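Local coordinates for protein aminoglycoside 3'-phosphotransferase AphA1-IAB (Acinetobacter baumannii, PDB 4GKH) that phosphorylates the 3'-hydroxyl of kanamycin and related aminoglycosides, including amikacin, and so confers resistance to these antibiotics, at residues E119-R130 and L244-G253. Sequence-based numbering, arbitrary orientation.
Sequences ENIVDALAVFLR and LQKRLFQKYG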
loop_
_atom_site.group_PDB
_atom_site.type_symbol
_atom_site.label_atom_id
_atom_site.label_comp_id
_atom_site.label_asym_id
_atom_site.label_seq_id
_atom_site.Cartn_x
_atom_site.Cartn_y
_atom_site.Cartn_z
ATOM N N GLU A 119 -15.109 -7.016 -13.487
ATOM C CA GLU A 119 -16.163 -6.822 -12.506
ATOM C C GLU A 119 -15.953 -7.729 -11.291
ATOM O O GLU A 119 -16.054 -7.277 -10.155
ATOM C CB GLU A 119 -17.543 -6.982 -13.134
ATOM C CG GLU A 119 -17.797 -5.890 -14.169
ATOM C CD GLU A 119 -19.078 -6.098 -14.936
ATOM O OE1 GLU A 119 -19.773 -7.097 -14.657
ATOM O OE2 GLU A 119 -19.388 -5.265 -15.817
ATOM N N ASN A 120 -15.602 -8.988 -11.525
ATOM C CA ASN A 120 -15.377 -9.900 -10.409
ATOM C C ASN A 120 -14.185 -9.476 -9.560
ATOM O O ASN A 120 -14.196 -9.626 -8.326
ATOM C CB ASN A 120 -15.155 -11.327 -10.908
ATOM C CG ASN A 120 -16.418 -11.964 -11.451
ATOM O OD1 ASN A 120 -17.534 -11.563 -11.113
ATOM N ND2 ASN A 120 -16.246 -12.976 -12.291
ATOM N N ILE A 121 -13.147 -8.967 -10.220
ATOM C CA ILE A 121 -11.936 -8.559 -9.515
ATOM C C ILE A 121 -12.209 -7.355 -8.616
ATOM O O ILE A 121 -11.808 -7.320 -7.451
ATOM C CB ILE A 121 -10.779 -8.267 -10.510
ATOM C CG1 ILE A 121 -10.225 -9.591 -11.052
ATOM C CG2 ILE A 121 -9.675 -7.473 -9.840
ATOM C CD1 ILE A 121 -9.303 -9.444 -12.267
ATOM N N VAL A 122 -12.937 -6.380 -9.144
ATOM C CA VAL A 122 -13.284 -5.204 -8.357
ATOM C C VAL A 122 -14.239 -5.561 -7.206
ATOM O O VAL A 122 -14.087 -5.060 -6.086
ATOM C CB VAL A 122 -13.865 -4.086 -9.255
ATOM C CG1 VAL A 122 -14.588 -3.034 -8.424
ATOM C CG2 VAL A 122 -12.746 -3.464 -10.105
ATOM N N ASP A 123 -15.200 -6.444 -7.472
ATOM C CA ASP A 123 -16.110 -6.907 -6.421
ATOM C C ASP A 123 -15.324 -7.512 -5.262
ATOM O O ASP A 123 -15.627 -7.256 -4.102
ATOM C CB ASP A 123 -17.087 -7.963 -6.948
ATOM C CG ASP A 123 -18.111 -7.391 -7.905
ATOM O OD1 ASP A 123 -18.147 -6.153 -8.083
ATOM O OD2 ASP A 123 -18.883 -8.187 -8.477
ATOM N N ALA A 124 -14.326 -8.329 -5.584
ATOM C CA ALA A 124 -13.493 -8.936 -4.549
ATOM C C ALA A 124 -12.697 -7.878 -3.800
ATOM O O ALA A 124 -12.528 -7.968 -2.589
ATOM C CB ALA A 124 -12.558 -9.983 -5.135
ATOM N N LEU A 125 -12.204 -6.877 -4.524
ATOM C CA LEU A 125 -11.418 -5.807 -3.895
ATOM C C LEU A 125 -12.265 -5.003 -2.913
ATOM O O LEU A 125 -11.799 -4.653 -1.826
ATOM C CB LEU A 125 -10.838 -4.879 -4.958
ATOM C CG LEU A 125 -9.644 -5.382 -5.790
ATOM C CD1 LEU A 125 -9.408 -4.474 -7.012
ATOM C CD2 LEU A 125 -8.360 -5.508 -4.947
ATOM N N ALA A 126 -13.512 -4.715 -3.295
ATOM C CA ALA A 126 -14.428 -3.974 -2.416
ATOM C C ALA A 126 -14.714 -4.754 -1.138
ATOM O O ALA A 126 -14.700 -4.188 -0.033
ATOM C CB ALA A 126 -15.747 -3.642 -3.146
ATOM N N VAL A 127 -14.952 -6.054 -1.285
ATOM C CA VAL A 127 -15.252 -6.901 -0.127
ATOM C C VAL A 127 -14.083 -6.895 0.854
ATOM O O VAL A 127 -14.260 -6.794 2.080
ATOM C CB VAL A 127 -15.539 -8.367 -0.548
ATOM C CG1 VAL A 127 -15.553 -9.282 0.679
ATOM C CG2 VAL A 127 -16.856 -8.469 -1.324
ATOM N N PHE A 128 -12.880 -6.983 0.295
ATOM C CA PHE A 128 -11.654 -7.024 1.080
ATOM C C PHE A 128 -11.434 -5.698 1.800
ATOM O O PHE A 128 -11.033 -5.671 2.965
ATOM C CB PHE A 128 -10.473 -7.339 0.151
ATOM C CG PHE A 128 -9.190 -7.687 0.864
ATOM C CD1 PHE A 128 -8.279 -6.699 1.220
ATOM C CD2 PHE A 128 -8.874 -9.008 1.143
ATOM C CE1 PHE A 128 -7.083 -7.021 1.873
ATOM C CE2 PHE A 128 -7.681 -9.335 1.786
ATOM C CZ PHE A 128 -6.780 -8.332 2.134
ATOM N N LEU A 129 -11.687 -4.601 1.103
ATOM C CA LEU A 129 -11.548 -3.272 1.670
ATOM C C LEU A 129 -12.602 -3.034 2.750
ATOM O O LEU A 129 -12.307 -2.442 3.796
ATOM C CB LEU A 129 -11.622 -2.205 0.564
ATOM C CG LEU A 129 -11.241 -0.771 0.944
ATOM C CD1 LEU A 129 -9.822 -0.728 1.499
ATOM C CD2 LEU A 129 -11.366 0.166 -0.259
ATOM N N ARG A 130 -13.822 -3.521 2.517
ATOM C CA ARG A 130 -14.864 -3.441 3.532
ATOM C C ARG A 130 -14.441 -4.165 4.813
ATOM O O ARG A 130 -14.676 -3.664 5.914
ATOM C CB ARG A 130 -16.206 -4.009 3.012
ATOM C CG ARG A 130 -16.998 -3.038 2.135
ATOM C CD ARG A 130 -18.125 -3.738 1.389
ATOM N NE ARG A 130 -19.097 -4.333 2.299
ATOM C CZ ARG A 130 -20.140 -3.683 2.807
ATOM N NH1 ARG A 130 -20.352 -2.408 2.495
ATOM N NH2 ARG A 130 -20.974 -4.309 3.628
ATOM N N LEU A 244 -15.351 0.490 -13.929
ATOM C CA LEU A 244 -14.742 -0.235 -12.830
ATOM C C LEU A 244 -14.515 0.702 -11.639
ATOM O O LEU A 244 -14.636 0.284 -10.490
ATOM C CB LEU A 244 -13.445 -0.916 -13.269
ATOM C CG LEU A 244 -13.622 -2.135 -14.184
ATOM C CD1 LEU A 244 -12.302 -2.850 -14.414
ATOM C CD2 LEU A 244 -14.669 -3.110 -13.605
ATOM N N GLN A 245 -14.196 1.964 -11.925
ATOM C CA GLN A 245 -13.998 2.963 -10.871
ATOM C C GLN A 245 -15.303 3.199 -10.119
ATOM O O GLN A 245 -15.313 3.276 -8.888
ATOM C CB GLN A 245 -13.529 4.303 -11.456
ATOM C CG GLN A 245 -12.100 4.323 -12.021
ATOM C CD GLN A 245 -11.723 5.679 -12.581
ATOM O OE1 GLN A 245 -12.319 6.149 -13.558
ATOM N NE2 GLN A 245 -10.735 6.331 -11.954
ATOM N N LYS A 246 -16.391 3.365 -10.872
ATOM C CA LYS A 246 -17.698 3.582 -10.267
ATOM C C LYS A 246 -18.131 2.333 -9.486
ATOM O O LYS A 246 -18.703 2.432 -8.397
ATOM C CB LYS A 246 -18.743 3.938 -11.333
ATOM C CG LYS A 246 -20.106 4.252 -10.743
ATOM C CD LYS A 246 -21.156 4.493 -11.812
ATOM C CE LYS A 246 -22.473 4.953 -11.199
ATOM N NZ LYS A 246 -22.374 6.313 -10.600
ATOM N N ARG A 247 -17.834 1.160 -10.038
ATOM C CA ARG A 247 -18.210 -0.102 -9.402
ATOM C C ARG A 247 -17.546 -0.297 -8.036
ATOM O O ARG A 247 -18.137 -0.896 -7.129
ATOM C CB ARG A 247 -17.894 -1.293 -10.311
ATOM C CG ARG A 247 -18.299 -2.647 -9.717
ATOM C CD ARG A 247 -18.127 -3.768 -10.734
ATOM N NE ARG A 247 -18.806 -4.992 -10.316
ATOM C CZ ARG A 247 -19.909 -5.465 -10.880
ATOM N NH1 ARG A 247 -20.462 -4.828 -11.912
ATOM N NH2 ARG A 247 -20.451 -6.587 -10.426
ATOM N N LEU A 248 -16.320 0.201 -7.902
ATOM C CA LEU A 248 -15.597 0.121 -6.641
ATOM C C LEU A 248 -16.380 0.803 -5.526
ATOM O O LEU A 248 -16.612 0.210 -4.480
ATOM C CB LEU A 248 -14.215 0.753 -6.767
ATOM C CG LEU A 248 -13.521 0.909 -5.414
ATOM C CD1 LEU A 248 -13.281 -0.459 -4.782
ATOM C CD2 LEU A 248 -12.206 1.715 -5.580
ATOM N N PHE A 249 -16.786 2.048 -5.757
ATOM C CA PHE A 249 -17.618 2.761 -4.790
ATOM C C PHE A 249 -18.965 2.083 -4.544
ATOM O O PHE A 249 -19.378 1.918 -3.389
ATOM C CB PHE A 249 -17.834 4.209 -5.217
ATOM C CG PHE A 249 -16.691 5.108 -4.870
ATOM C CD1 PHE A 249 -16.483 5.503 -3.563
ATOM C CD2 PHE A 249 -15.825 5.563 -5.850
ATOM C CE1 PHE A 249 -15.427 6.334 -3.236
ATOM C CE2 PHE A 249 -14.773 6.396 -5.529
ATOM C CZ PHE A 249 -14.569 6.773 -4.219
ATOM N N GLN A 250 -19.656 1.711 -5.625
ATOM C CA GLN A 250 -20.940 1.036 -5.510
ATOM C C GLN A 250 -20.894 -0.201 -4.614
ATOM O O GLN A 250 -21.699 -0.330 -3.688
ATOM C CB GLN A 250 -21.479 0.652 -6.889
ATOM C CG GLN A 250 -22.700 -0.265 -6.843
ATOM C CD GLN A 250 -23.934 0.430 -6.317
ATOM O OE1 GLN A 250 -24.838 -0.211 -5.777
ATOM N NE2 GLN A 250 -23.985 1.750 -6.475
ATOM N N LYS A 251 -19.958 -1.106 -4.890
ATOM C CA LYS A 251 -19.865 -2.372 -4.158
ATOM C C LYS A 251 -19.373 -2.141 -2.736
ATOM O O LYS A 251 -19.748 -2.857 -1.820
ATOM C CB LYS A 251 -18.948 -3.359 -4.899
ATOM C CG LYS A 251 -19.579 -3.834 -6.233
ATOM C CD LYS A 251 -20.846 -4.599 -5.968
ATOM C CE LYS A 251 -21.504 -5.056 -7.256
ATOM N NZ LYS A 251 -22.525 -6.098 -6.958
ATOM N N TYR A 252 -18.535 -1.126 -2.560
ATOM C CA TYR A 252 -18.004 -0.791 -1.230
ATOM C C TYR A 252 -19.142 -0.286 -0.334
ATOM O O TYR A 252 -19.122 -0.463 0.885
ATOM C CB TYR A 252 -16.909 0.273 -1.356
ATOM C CG TYR A 252 -16.365 0.752 -0.034
ATOM C CD1 TYR A 252 -15.341 0.068 0.608
ATOM C CD2 TYR A 252 -16.869 1.897 0.565
ATOM C CE1 TYR A 252 -14.823 0.520 1.814
ATOM C CE2 TYR A 252 -16.370 2.349 1.766
ATOM C CZ TYR A 252 -15.348 1.660 2.384
ATOM O OH TYR A 252 -14.863 2.125 3.575
ATOM N N GLY A 253 -20.130 0.356 -0.952
ATOM C CA GLY A 253 -21.324 0.799 -0.249
ATOM C C GLY A 253 -21.541 2.301 -0.284
ATOM O O GLY A 253 -22.350 2.837 0.478
HETATM O O HOH W 1 -21.240 -8.473 -6.637
#
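R247 leaves its helix with CG opposite the backbone N (chi1 -178°) and runs extended as far as NE, reaching across to D123, whose carboxylate is swung beside its own backbone N (chi1 -70°). The guanidinium grips this carboxylate side-on with two nearly straight bonds: R247 NE to D123 OD1 at 2.6 Å and R247 NH2 to D123 OD2 at 3.0 Å, the latter on the syn lone pair. The two planes are nearly coplanar. E119 lies over one guanidinium face, E119 CB 3.6 Å from R247 CZ; its carboxylate stacks almost parallel, so the long E119 OE1 to R247 NH1 salt bridge acts through charge alone. Two acidic groups one helical turn apart thus share one arginine, whose charge would help keep both ionised. The K251 chain runs past the aspartate, K251 CG 3.3 Å from D123 OD1, and a water links K251 NZ to D123 OD2.

Beside this salt-bridge network, V122 sets CG1 against the L248 backbone and CG2 against L244 CD2. The small A126 side chain, its CB against K251 CB, lets the backbones draw close, the A126 and Y252 CA atoms being 4.9 Å apart. L129 CG and CD2 rest obliquely on Y252 CE1. R130, bent at chi3, passes its CG by Y252 CD1 and donates R130 NH1 to Y252 O (2.8 Å) from above the carbonyl plane, where a Schellman motif with G253 ends the helix.

The axes of segments 119-130 and 244-252 cross at -42° and come within 8.6 Å. Y252 OH is hydrogen-bonded to H133 ND1 and R226 NH1. Helix 227-237 packs against V122, L129 and L248, while I121, L125 and F128 turn to strands 205-208 and 211-215, within the helical part of this kinase-like fold.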